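Local coordinates for ABC transporter, substrate binding protein (PDB 3C9H), which probably captures a solute in the periplasm and delivers it to an ABC import system, and binds a magnesium ion, at residues G171-D177 with V210-S216; A108-D112 with R126-Y130; P254-V260 with Q322-V326; A19-P25 with A62-M68. All blocks are in the same frame, centred on the assembly; numbering follows the deposited sequence.

Contact 1. Residues G171-D177 with V210-S216; sequences GRIATYD and VKVYSTS. With CIT (citric acid), chain D.
Tyr176 lays its ring along the backbone that leaves the neighbouring strand: Ser214 O meets the ring edge, 3.6 Å from Tyr176 CE2, and chi1 near -88° carries the hydroxyl to the start of helix 216-224. There Ser216 OG donates a hydrogen bond to Tyr176 OH (2.7 Å), and Tyr176 OH (2.5 Å) and Ser216 N (2.9 Å) both donate to CIT O6 of a citrate probably acquired from the crystallisation liquor. Behind this tip, strands 173-176 and 211-213 run parallel, axes 4.7 Å apart and inclined by 34°, pairing Ala174 with Lys211, Thr175 with Val212 and Tyr176 with Tyr213. The ladder is Lys211 N to Ile173 O (3.0 Å), Thr175 N to Lys211 O (3.2 Å), Tyr213 N to Thr175 O (3.0 Å) and Asp177 N to Tyr213 O (2.7 Å). Ala174 and Lys211 share one face; on the other, Thr175 CG2 lies 3.9 Å from Val210 CG2 and from Val212 CG1, while Thr175 OG1 bonds to Tyr232 O of strand 230-235. A water joins Asp177 OD2 (2.7 Å) to Val212 O (3.2 Å). Thr215, with chi1 p, N-caps the following helix through Ala218 N. The citrate probably marks the ligand cleft; parallel strands joined through helices, the pocket at strand C-terminal ends and helix N termini, characterise the periplasmic binding protein fold.

Contact 2. Residues A108-D112 with R126-Y130; sequences AQRSD and RNTAY
Backbone contacts set the register here, with Arg110 CA 4.3 Å from Thr128 CA and 330 Å² buried in all. Segment 108-112 is extended, whereas Arg126 and Asn127 both adopt positive phi (53° and 55°), turning the chain before strand 129-131. Two direct hydrogen bonds join the segments: Ser111 N to Asn127 O (2.7 Å), and Tyr130 OH to Ser111 O (2.6 Å), the latter approaching in the plane of the ring at its edge, with Tyr130 chi1 m. A bridging water adds a third link, donating to Gln109 O (2.7 Å) and Thr128 O (2.6 Å) and accepting from Ser111 OG (2.9 Å).

Charge pairing stays within one segment, where Arg110 NE forms a salt bridge with Asp112 OD1 (2.9 Å); the Arg110 side chain, with chi1 to chi3 all t, places one guanidinium face over Asn127 CB, 3.8 Å from Arg110 CZ. Apolar packing is slight: Ala108 CB touches Thr128 CG2 at 3.5 Å. Thr128, chi1 m, bonds through OG1 to Arg126 O (2.8 Å), tightening the turn. Strands 108-109 and 129-131 both pair with strand 258-268, and Thr128 and Ala129 together face Trp125, forming a classic beta bulge next to the turn of the hairpin of strands 124-125 and 129-131.

Contact 3. Residues P254-V260 with Q322-V326; sequences PKDYTVV and QLRPV
Three residues, Arg324, Val260 and Gln322, bury 76 to 80 Å² each and show how a short strand docks on a longer one. Arg324 supplies the centre of the ladder: its N donates to Thr258 O (2.7 Å), and its O accepts from Val260 N (3.1 Å). With chi1 and chi2 both m, its side chain folds back over Tyr257, one guanidinium face lying over Tyr257 CB. The phenol of Tyr257 runs on to bond with Asp191 of helix 183-194, and Arg155 makes a cation-pi contact with its ring.

Gln322 opens the pairing, its carbonyl O accepting from Thr258 N (2.7 Å). Thr258, chi1 m, turns OG1 back to Pro254 O (2.8 Å), closing the bend that precedes the strand. From there strands 258-260 and 323-325 run parallel, their axes 4.3 Å apart at 28°, with Thr258 opposite Leu323 and Val259 opposite Arg324. Strand 323-325 is thus a late-chain, parallel addition to the mixed sheet of a fold consistent with periplasmic solute-binding proteins, in which strand 258-268 also runs antiparallel to strand 135-142.

Val260, chi1 t, shares a face with Leu323 and Thr258. Its CG2 lies 4.2 Å from Leu323 CB, its CB 4.1 Å from Pro325 CB, and Val260 O makes a CA-H...O contact with Pro325 CA (3.4 Å). Beyond the pairing, Val326 CG2 packs 3.4 Å from Val260 O.

Contact 4. Residues A19-P25 with A62-M68; sequences AQVAVFP and AVHYEDM
Regular antiparallel pairing is the principle here: both backbones are extended, and strands 20-24 and 62-67 run with axes 4.7 Å apart at 172°. Gln20-Asp67, Ala22-Tyr65 and Phe24-Val63 are hydrogen-bonded pairs, alternating with the non-hydrogen-bonded pairs Val21-Glu66 and Val23-His64. Each hydrogen-bonded pair closes a double link: Gln20 N to Asp67 O and Asp67 N to Gln20 O (both 2.9 Å), Ala22 N to Tyr65 O and Tyr65 N to Ala22 O (both 2.9 Å), Phe24 N to Val63 O (2.8 Å) and Val63 N to Phe24 O (2.9 Å).

Side chains alternate between two faces. On one, Phe24 (chi1 m) sets its CB 4.3 Å from Val63 CB and its CE2 4.4 Å from Tyr65 CB; this face also carries Ala22, Gln20 and Asp67 and turns to helix 44-57. Tyr65 OH reaches Leu42 O and Ser40 OG. On the other face, Val21 CG2 lies 3.8 Å from Glu66 CD, and Glu66 OE1 forms a salt bridge with Arg76 of helix 70-82.

Strand 62-67 continues the sheet in parallel to strand 35-40, the intervening helix 44-57 making a beta-alpha-beta crossover. Asp67 OD2 accepts from Glu44 N at that helix's start, and its side chain lies about 4 Å from the magnesium ion bound by Ser41 and Asp43, placing this edge-strand pairing beside the metal site.

From the N terminus, contact 4 closes first, bringing strand 20-24 against strand 62-67 around a loop that includes strand 35-40 and helix 44-57. Contact 2 follows with a short loop of 13 residues, then contact 1, whose loop is largely helical, and finally contact 3, which brings strand 323-325, late in the chain, back to strand 258-268. The four loops run in series, neither nested nor crossed, yet all reach one mixed sheet. Strand 258-268 links contacts 2 and 3 directly, although their centres are 27 Å apart. Contacts 1 and 4 approach to about 7 Å between nearest atoms, near the magnesium and citrate.

Contact 1. Residues G171-D177 with V210-S216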
# COMPACT_ATOMS: atom_id res chain seq x y z
N GLY A 171 -22.45 12.07 1.79
CA GLY A 171 -21.25 12.82 2.13
C GLY A 171 -20.52 12.29 3.36
O GLY A 171 -19.66 12.97 3.89
N ARG A 172 -20.87 11.09 3.81
CA ARG A 172 -20.24 10.50 4.99
C ARG A 172 -19.66 9.12 4.67
O ARG A 172 -19.51 8.26 5.55
CB ARG A 172 -21.22 10.48 6.17
CG ARG A 172 -21.58 11.90 6.59
CD ARG A 172 -22.53 11.99 7.74
NE ARG A 172 -21.97 11.42 8.95
CZ ARG A 172 -22.56 10.51 9.72
NH1 ARG A 172 -23.78 10.06 9.45
NH2 ARG A 172 -21.93 10.06 10.79
N ILE A 173 -19.29 8.93 3.41
CA ILE A 173 -18.46 7.77 3.04
C ILE A 173 -17.26 8.27 2.27
O ILE A 173 -17.28 9.36 1.70
CB ILE A 173 -19.22 6.71 2.22
CG1 ILE A 173 -19.68 7.29 0.88
CG2 ILE A 173 -20.42 6.16 3.05
CD1 ILE A 173 -20.16 6.26 -0.08
N ALA A 174 -16.21 7.45 2.26
CA ALA A 174 -14.95 7.88 1.68
C ALA A 174 -14.16 6.72 1.04
O ALA A 174 -14.32 5.56 1.42
CB ALA A 174 -14.09 8.57 2.73
N THR A 175 -13.33 7.08 0.07
CA THR A 175 -12.43 6.14 -0.59
C THR A 175 -11.20 6.89 -1.14
O THR A 175 -11.08 8.13 -1.00
CB THR A 175 -13.15 5.37 -1.72
OG1 THR A 175 -12.35 4.25 -2.12
CG2 THR A 175 -13.45 6.28 -2.93
N TYR A 176 -10.26 6.14 -1.70
CA TYR A 176 -9.07 6.73 -2.31
C TYR A 176 -9.46 7.52 -3.55
O TYR A 176 -10.27 7.08 -4.35
CB TYR A 176 -8.08 5.66 -2.75
CG TYR A 176 -7.10 5.21 -1.71
CD1 TYR A 176 -7.11 3.91 -1.22
CD2 TYR A 176 -6.14 6.09 -1.22
CE1 TYR A 176 -6.16 3.49 -0.27
CE2 TYR A 176 -5.20 5.67 -0.29
CZ TYR A 176 -5.21 4.38 0.16
OH TYR A 176 -4.26 4.00 1.08
N ASP A 177 -8.87 8.69 -3.66
CA ASP A 177 -8.81 9.41 -4.91
C ASP A 177 -7.76 8.73 -5.78
O ASP A 177 -6.56 8.90 -5.57
CB ASP A 177 -8.40 10.85 -4.63
CG ASP A 177 -8.39 11.70 -5.88
OD1 ASP A 177 -8.43 11.17 -7.02
OD2 ASP A 177 -8.35 12.93 -5.71
N VAL A 210 -19.66 10.51 -2.17
CA VAL A 210 -18.37 10.02 -1.64
C VAL A 210 -17.30 11.09 -1.69
O VAL A 210 -17.19 11.82 -2.67
CB VAL A 210 -17.88 8.74 -2.40
CG1 VAL A 210 -17.59 9.05 -3.89
CG2 VAL A 210 -16.67 8.14 -1.72
N LYS A 211 -16.53 11.20 -0.60
CA LYS A 211 -15.38 12.07 -0.51
C LYS A 211 -14.12 11.26 -0.76
O LYS A 211 -13.99 10.15 -0.24
CB LYS A 211 -15.31 12.70 0.86
CG LYS A 211 -16.63 13.45 1.22
CD LYS A 211 -16.36 14.63 2.11
CE LYS A 211 -17.60 15.52 2.21
NZ LYS A 211 -18.29 15.62 0.88
N VAL A 212 -13.20 11.81 -1.53
CA VAL A 212 -12.00 11.05 -1.93
C VAL A 212 -10.73 11.70 -1.40
O VAL A 212 -10.58 12.94 -1.38
CB VAL A 212 -11.95 10.84 -3.46
CG1 VAL A 212 -13.16 10.03 -3.95
CG2 VAL A 212 -11.87 12.15 -4.17
N TYR A 213 -9.81 10.86 -0.93
CA TYR A 213 -8.59 11.33 -0.29
C TYR A 213 -7.39 10.57 -0.87
O TYR A 213 -7.53 9.46 -1.40
CB TYR A 213 -8.64 11.09 1.23
CG TYR A 213 -9.69 11.93 1.92
CD1 TYR A 213 -9.35 13.16 2.51
CD2 TYR A 213 -11.02 11.54 1.93
CE1 TYR A 213 -10.31 13.95 3.11
CE2 TYR A 213 -12.00 12.35 2.53
CZ TYR A 213 -11.63 13.55 3.10
OH TYR A 213 -12.56 14.36 3.71
N SER A 214 -6.22 11.16 -0.69
CA SER A 214 -4.98 10.59 -1.17
C SER A 214 -4.39 9.56 -0.20
O SER A 214 -3.50 8.81 -0.57
CB SER A 214 -3.97 11.70 -1.47
OG SER A 214 -3.51 12.34 -0.26
N THR A 215 -4.86 9.52 1.06
CA THR A 215 -4.27 8.63 2.05
C THR A 215 -5.32 7.85 2.86
O THR A 215 -6.42 8.33 3.11
CB THR A 215 -3.35 9.43 2.97
OG1 THR A 215 -4.14 10.31 3.80
CG2 THR A 215 -2.29 10.26 2.12
N SER A 216 -4.96 6.63 3.28
CA SER A 216 -5.80 5.86 4.18
C SER A 216 -5.91 6.57 5.49
O SER A 216 -6.99 6.61 6.08
CB SER A 216 -5.25 4.44 4.41
OG SER A 216 -5.65 3.55 3.38
C1 CIT D . 0.63 3.82 1.48
O1 CIT D . 1.47 2.92 1.16
O2 CIT D . 0.52 4.18 2.67
C2 CIT D . -0.28 4.43 0.45
C3 CIT D . -0.55 5.93 0.66
O7 CIT D . 0.71 6.63 0.88
C4 CIT D . -1.23 6.54 -0.56
C5 CIT D . -0.36 6.52 -1.78
O3 CIT D . -0.82 6.14 -2.90
O4 CIT D . 0.79 6.96 -1.64
C6 CIT D . -1.46 6.18 1.88
O5 CIT D . -1.09 6.88 2.86
O6 CIT D . -2.59 5.68 1.93
O HOH W 1 -8.31 14.09 -3.30

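Contact 2. Residues A108-D112 with R126-Y130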
# COMPACT_ATOMS: atom_id res chain seq x y z
N ALA A 108 15.69 1.15 -12.03
CA ALA A 108 16.16 0.34 -10.93
C ALA A 108 17.49 -0.33 -11.32
O ALA A 108 17.92 -0.29 -12.48
CB ALA A 108 15.11 -0.70 -10.54
N GLN A 109 18.14 -0.94 -10.33
CA GLN A 109 19.29 -1.79 -10.57
C GLN A 109 19.11 -3.10 -9.79
O GLN A 109 18.43 -3.13 -8.77
CB GLN A 109 20.61 -1.09 -10.22
CG GLN A 109 20.73 -0.61 -8.78
CD GLN A 109 22.09 -0.00 -8.50
OE1 GLN A 109 23.08 -0.71 -8.44
NE2 GLN A 109 22.14 1.32 -8.34
N ARG A 110 19.73 -4.16 -10.30
CA ARG A 110 19.60 -5.49 -9.75
C ARG A 110 20.23 -5.55 -8.37
O ARG A 110 21.28 -4.93 -8.11
CB ARG A 110 20.27 -6.51 -10.70
CG ARG A 110 20.10 -7.96 -10.34
CD ARG A 110 20.78 -8.88 -11.39
NE ARG A 110 20.48 -10.30 -11.19
CZ ARG A 110 19.56 -10.99 -11.85
NH1 ARG A 110 18.79 -10.42 -12.78
NH2 ARG A 110 19.39 -12.27 -11.57
N SER A 111 19.58 -6.31 -7.50
CA SER A 111 20.07 -6.53 -6.15
C SER A 111 20.16 -8.01 -5.89
O SER A 111 19.16 -8.64 -5.55
CB SER A 111 19.12 -5.89 -5.14
OG SER A 111 19.13 -4.50 -5.26
N ASP A 112 21.37 -8.57 -6.04
CA ASP A 112 21.62 -9.99 -5.83
C ASP A 112 22.00 -10.19 -4.39
O ASP A 112 23.15 -9.96 -4.01
CB ASP A 112 22.75 -10.50 -6.72
CG ASP A 112 22.36 -10.51 -8.18
OD1 ASP A 112 21.18 -10.74 -8.46
OD2 ASP A 112 23.25 -10.31 -9.03
N ARG A 126 13.17 -10.32 -11.40
CA ARG A 126 14.57 -10.20 -11.84
C ARG A 126 15.57 -9.76 -10.80
O ARG A 126 16.53 -9.06 -11.13
CB ARG A 126 14.66 -9.24 -13.01
CG ARG A 126 13.82 -9.67 -14.17
CD ARG A 126 14.22 -8.90 -15.38
NE ARG A 126 13.52 -9.38 -16.56
CZ ARG A 126 13.36 -8.68 -17.68
NH1 ARG A 126 13.83 -7.44 -17.81
NH2 ARG A 126 12.69 -9.23 -18.68
N ASN A 127 15.39 -10.21 -9.56
CA ASN A 127 16.27 -9.86 -8.44
C ASN A 127 16.40 -8.33 -8.27
O ASN A 127 17.34 -7.84 -7.64
CB ASN A 127 17.65 -10.51 -8.62
CG ASN A 127 17.74 -11.92 -8.02
OD1 ASN A 127 18.85 -12.38 -7.73
ND2 ASN A 127 16.62 -12.58 -7.84
N THR A 128 15.39 -7.62 -8.76
CA THR A 128 15.42 -6.16 -8.88
C THR A 128 14.32 -5.48 -8.06
O THR A 128 14.62 -4.61 -7.24
CB THR A 128 15.32 -5.73 -10.37
OG1 THR A 128 16.43 -6.28 -11.09
CG2 THR A 128 15.37 -4.19 -10.51
N ALA A 129 13.07 -5.86 -8.32
CA ALA A 129 11.88 -5.45 -7.56
C ALA A 129 11.35 -6.63 -6.73
O ALA A 129 11.08 -7.73 -7.28
CB ALA A 129 10.79 -4.98 -8.51
N TYR A 130 11.24 -6.41 -5.43
CA TYR A 130 10.79 -7.43 -4.50
C TYR A 130 9.53 -7.00 -3.76
O TYR A 130 9.49 -5.92 -3.15
CB TYR A 130 11.88 -7.68 -3.46
CG TYR A 130 13.19 -8.22 -4.00
CD1 TYR A 130 13.41 -9.57 -4.06
CD2 TYR A 130 14.23 -7.36 -4.39
CE1 TYR A 130 14.63 -10.10 -4.53
CE2 TYR A 130 15.45 -7.88 -4.87
CZ TYR A 130 15.63 -9.25 -4.93
OH TYR A 130 16.80 -9.79 -5.36
O HOH W 2 16.84 -3.44 -6.64

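Contact 3. Residues P254-V260 with Q322-V326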
# COMPACT_ATOMS: atom_id res chain seq x y z
N PRO A 254 -13.72 -7.76 2.89
CA PRO A 254 -14.86 -8.12 2.06
C PRO A 254 -14.94 -9.62 1.73
O PRO A 254 -13.94 -10.24 1.32
CB PRO A 254 -14.64 -7.29 0.80
CG PRO A 254 -13.86 -6.13 1.28
CD PRO A 254 -12.93 -6.68 2.29
N LYS A 255 -16.13 -10.17 1.87
CA LYS A 255 -16.35 -11.61 1.73
C LYS A 255 -16.54 -12.07 0.30
O LYS A 255 -16.28 -13.24 0.01
CB LYS A 255 -17.54 -12.05 2.58
CG LYS A 255 -17.31 -11.91 4.08
CD LYS A 255 -18.60 -12.18 4.79
CE LYS A 255 -18.50 -12.07 6.30
NZ LYS A 255 -19.88 -12.25 6.88
N ASP A 256 -17.02 -11.18 -0.57
CA ASP A 256 -17.08 -11.46 -2.02
C ASP A 256 -15.67 -11.62 -2.64
O ASP A 256 -15.37 -12.61 -3.29
CB ASP A 256 -17.94 -10.43 -2.78
CG ASP A 256 -17.61 -8.96 -2.44
OD1 ASP A 256 -16.84 -8.69 -1.49
OD2 ASP A 256 -18.15 -8.07 -3.12
N TYR A 257 -14.79 -10.66 -2.41
CA TYR A 257 -13.37 -10.85 -2.70
C TYR A 257 -12.57 -9.77 -1.99
O TYR A 257 -13.10 -8.70 -1.68
CB TYR A 257 -13.09 -10.81 -4.21
CG TYR A 257 -13.34 -9.46 -4.84
CD1 TYR A 257 -12.36 -8.48 -4.87
CD2 TYR A 257 -14.57 -9.17 -5.40
CE1 TYR A 257 -12.61 -7.23 -5.44
CE2 TYR A 257 -14.82 -7.95 -5.97
CZ TYR A 257 -13.85 -6.99 -6.00
OH TYR A 257 -14.15 -5.77 -6.59
N THR A 258 -11.30 -10.06 -1.74
CA THR A 258 -10.43 -9.09 -1.07
C THR A 258 -9.17 -8.93 -1.91
O THR A 258 -8.40 -9.88 -2.07
CB THR A 258 -10.06 -9.48 0.40
OG1 THR A 258 -11.22 -9.49 1.25
CG2 THR A 258 -9.08 -8.46 1.00
N VAL A 259 -8.97 -7.74 -2.47
CA VAL A 259 -7.75 -7.44 -3.18
C VAL A 259 -6.59 -7.32 -2.19
O VAL A 259 -6.74 -6.75 -1.10
CB VAL A 259 -7.88 -6.17 -4.03
CG1 VAL A 259 -6.50 -5.81 -4.63
CG2 VAL A 259 -8.95 -6.38 -5.15
N VAL A 260 -5.43 -7.87 -2.57
CA VAL A 260 -4.23 -7.83 -1.73
C VAL A 260 -3.07 -7.22 -2.52
O VAL A 260 -2.77 -7.60 -3.68
CB VAL A 260 -3.84 -9.22 -1.21
CG1 VAL A 260 -2.56 -9.15 -0.33
CG2 VAL A 260 -4.98 -9.80 -0.43
N GLN A 322 -10.97 -16.10 -1.61
CA GLN A 322 -11.45 -14.75 -1.28
C GLN A 322 -10.38 -13.71 -1.64
O GLN A 322 -10.69 -12.64 -2.15
CB GLN A 322 -11.78 -14.67 0.21
CG GLN A 322 -12.30 -13.31 0.74
CD GLN A 322 -12.31 -13.25 2.28
OE1 GLN A 322 -12.55 -12.20 2.90
NE2 GLN A 322 -12.04 -14.40 2.92
N LEU A 323 -9.11 -14.06 -1.39
CA LEU A 323 -7.97 -13.15 -1.61
C LEU A 323 -7.58 -13.06 -3.07
O LEU A 323 -7.50 -14.08 -3.77
CB LEU A 323 -6.74 -13.60 -0.82
CG LEU A 323 -6.90 -13.79 0.69
CD1 LEU A 323 -5.55 -13.99 1.35
CD2 LEU A 323 -7.65 -12.63 1.33
N ARG A 324 -7.32 -11.84 -3.53
CA ARG A 324 -6.93 -11.57 -4.91
C ARG A 324 -5.60 -10.79 -4.92
O ARG A 324 -5.60 -9.57 -5.13
CB ARG A 324 -8.04 -10.81 -5.65
CG ARG A 324 -9.42 -11.47 -5.60
CD ARG A 324 -9.37 -12.90 -6.17
NE ARG A 324 -10.66 -13.32 -6.73
CZ ARG A 324 -11.73 -13.67 -6.02
NH1 ARG A 324 -11.68 -13.66 -4.70
NH2 ARG A 324 -12.85 -14.02 -6.62
N PRO A 325 -4.47 -11.48 -4.67
CA PRO A 325 -3.16 -10.81 -4.70
C PRO A 325 -2.67 -10.53 -6.11
O PRO A 325 -3.23 -11.06 -7.07
CB PRO A 325 -2.21 -11.80 -4.01
CG PRO A 325 -2.89 -13.15 -4.12
CD PRO A 325 -4.36 -12.92 -4.36
N VAL A 326 -1.63 -9.71 -6.20
CA VAL A 326 -1.05 -9.26 -7.47
C VAL A 326 0.40 -9.81 -7.57
O VAL A 326 1.23 -9.56 -6.69
CB VAL A 326 -1.04 -7.70 -7.54
CG1 VAL A 326 -0.73 -7.24 -8.94
CG2 VAL A 326 -2.40 -7.11 -7.05
O HOH W 3 0.23 -9.10 -4.02

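Contact 4. Residues A19-P25 with A62-M68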
# COMPACT_ATOMS: atom_id res chain seq x y z
N ALA A 19 6.60 15.87 0.93
CA ALA A 19 7.28 14.81 1.63
C ALA A 19 7.36 15.17 3.12
O ALA A 19 7.60 16.34 3.46
CB ALA A 19 8.65 14.57 1.03
N GLN A 20 7.13 14.20 3.99
CA GLN A 20 7.45 14.37 5.40
C GLN A 20 8.80 13.69 5.57
O GLN A 20 8.95 12.47 5.36
CB GLN A 20 6.41 13.75 6.34
CG GLN A 20 4.95 13.97 5.97
CD GLN A 20 4.39 15.36 6.28
OE1 GLN A 20 4.96 16.14 7.07
NE2 GLN A 20 3.23 15.66 5.68
N VAL A 21 9.80 14.49 5.92
CA VAL A 21 11.14 14.02 6.08
C VAL A 21 11.47 13.84 7.56
O VAL A 21 11.21 14.73 8.39
CB VAL A 21 12.14 15.01 5.46
CG1 VAL A 21 13.56 14.50 5.64
CG2 VAL A 21 11.81 15.23 3.97
N ALA A 22 12.04 12.67 7.88
CA ALA A 22 12.53 12.35 9.21
C ALA A 22 13.97 11.88 9.10
O ALA A 22 14.27 10.92 8.37
CB ALA A 22 11.65 11.26 9.84
N VAL A 23 14.87 12.51 9.85
CA VAL A 23 16.29 12.19 9.79
C VAL A 23 16.75 11.53 11.11
O VAL A 23 16.68 12.15 12.18
CB VAL A 23 17.17 13.43 9.45
CG1 VAL A 23 18.63 13.05 9.40
CG2 VAL A 23 16.75 14.05 8.12
N PHE A 24 17.20 10.29 11.01
CA PHE A 24 17.66 9.51 12.16
C PHE A 24 19.21 9.44 12.20
O PHE A 24 19.83 8.76 11.38
CB PHE A 24 17.08 8.09 12.10
CG PHE A 24 15.58 8.03 12.14
CD1 PHE A 24 14.92 7.62 13.28
CD2 PHE A 24 14.83 8.33 11.02
CE1 PHE A 24 13.56 7.54 13.31
CE2 PHE A 24 13.47 8.27 11.04
CZ PHE A 24 12.83 7.88 12.18
N PRO A 25 19.85 10.12 13.16
CA PRO A 25 21.32 10.06 13.23
C PRO A 25 21.85 8.68 13.52
O PRO A 25 21.14 7.88 14.13
CB PRO A 25 21.64 10.99 14.40
CG PRO A 25 20.47 11.87 14.52
CD PRO A 25 19.29 11.00 14.20
N ALA A 62 23.28 6.65 9.29
CA ALA A 62 22.19 7.60 9.42
C ALA A 62 21.10 7.25 8.40
O ALA A 62 21.42 6.69 7.35
CB ALA A 62 22.69 9.03 9.20
N VAL A 63 19.84 7.54 8.72
CA VAL A 63 18.71 7.25 7.82
C VAL A 63 17.91 8.52 7.57
O VAL A 63 17.37 9.13 8.49
CB VAL A 63 17.78 6.16 8.37
CG1 VAL A 63 16.59 5.91 7.44
CG2 VAL A 63 18.55 4.87 8.61
N HIS A 64 17.84 8.91 6.31
CA HIS A 64 17.06 10.02 5.84
C HIS A 64 15.79 9.47 5.15
O HIS A 64 15.82 8.98 4.00
CB HIS A 64 17.92 10.83 4.87
CG HIS A 64 17.27 12.06 4.34
ND1 HIS A 64 16.11 12.04 3.60
CD2 HIS A 64 17.66 13.35 4.37
CE1 HIS A 64 15.79 13.27 3.24
NE2 HIS A 64 16.73 14.08 3.68
N TYR A 65 14.68 9.53 5.88
CA TYR A 65 13.45 8.86 5.49
C TYR A 65 12.45 9.87 4.99
O TYR A 65 12.02 10.72 5.75
CB TYR A 65 12.85 8.08 6.69
CG TYR A 65 11.69 7.19 6.33
CD1 TYR A 65 11.89 5.86 5.92
CD2 TYR A 65 10.35 7.66 6.42
CE1 TYR A 65 10.80 5.01 5.62
CE2 TYR A 65 9.27 6.81 6.11
CZ TYR A 65 9.51 5.49 5.70
OH TYR A 65 8.44 4.64 5.38
N GLU A 66 12.09 9.75 3.72
CA GLU A 66 11.07 10.59 3.10
C GLU A 66 9.79 9.82 2.82
O GLU A 66 9.74 8.92 1.98
CB GLU A 66 11.59 11.25 1.81
CG GLU A 66 12.93 11.92 1.96
CD GLU A 66 13.11 13.16 1.07
OE1 GLU A 66 12.11 13.68 0.50
OE2 GLU A 66 14.27 13.61 0.96
N ASP A 67 8.74 10.23 3.53
CA ASP A 67 7.41 9.67 3.46
C ASP A 67 6.65 10.53 2.46
O ASP A 67 6.41 11.71 2.67
CB ASP A 67 6.81 9.69 4.89
CG ASP A 67 5.33 9.34 4.97
OD1 ASP A 67 4.65 9.12 3.94
OD2 ASP A 67 4.84 9.30 6.11
N MET A 68 6.25 9.90 1.37
CA MET A 68 5.61 10.57 0.28
C MET A 68 4.60 9.67 -0.44
O MET A 68 4.62 8.44 -0.28
CB MET A 68 6.68 11.12 -0.70
CG MET A 68 7.38 10.13 -1.60
SD MET A 68 8.83 10.76 -2.56
CE MET A 68 9.97 10.96 -1.23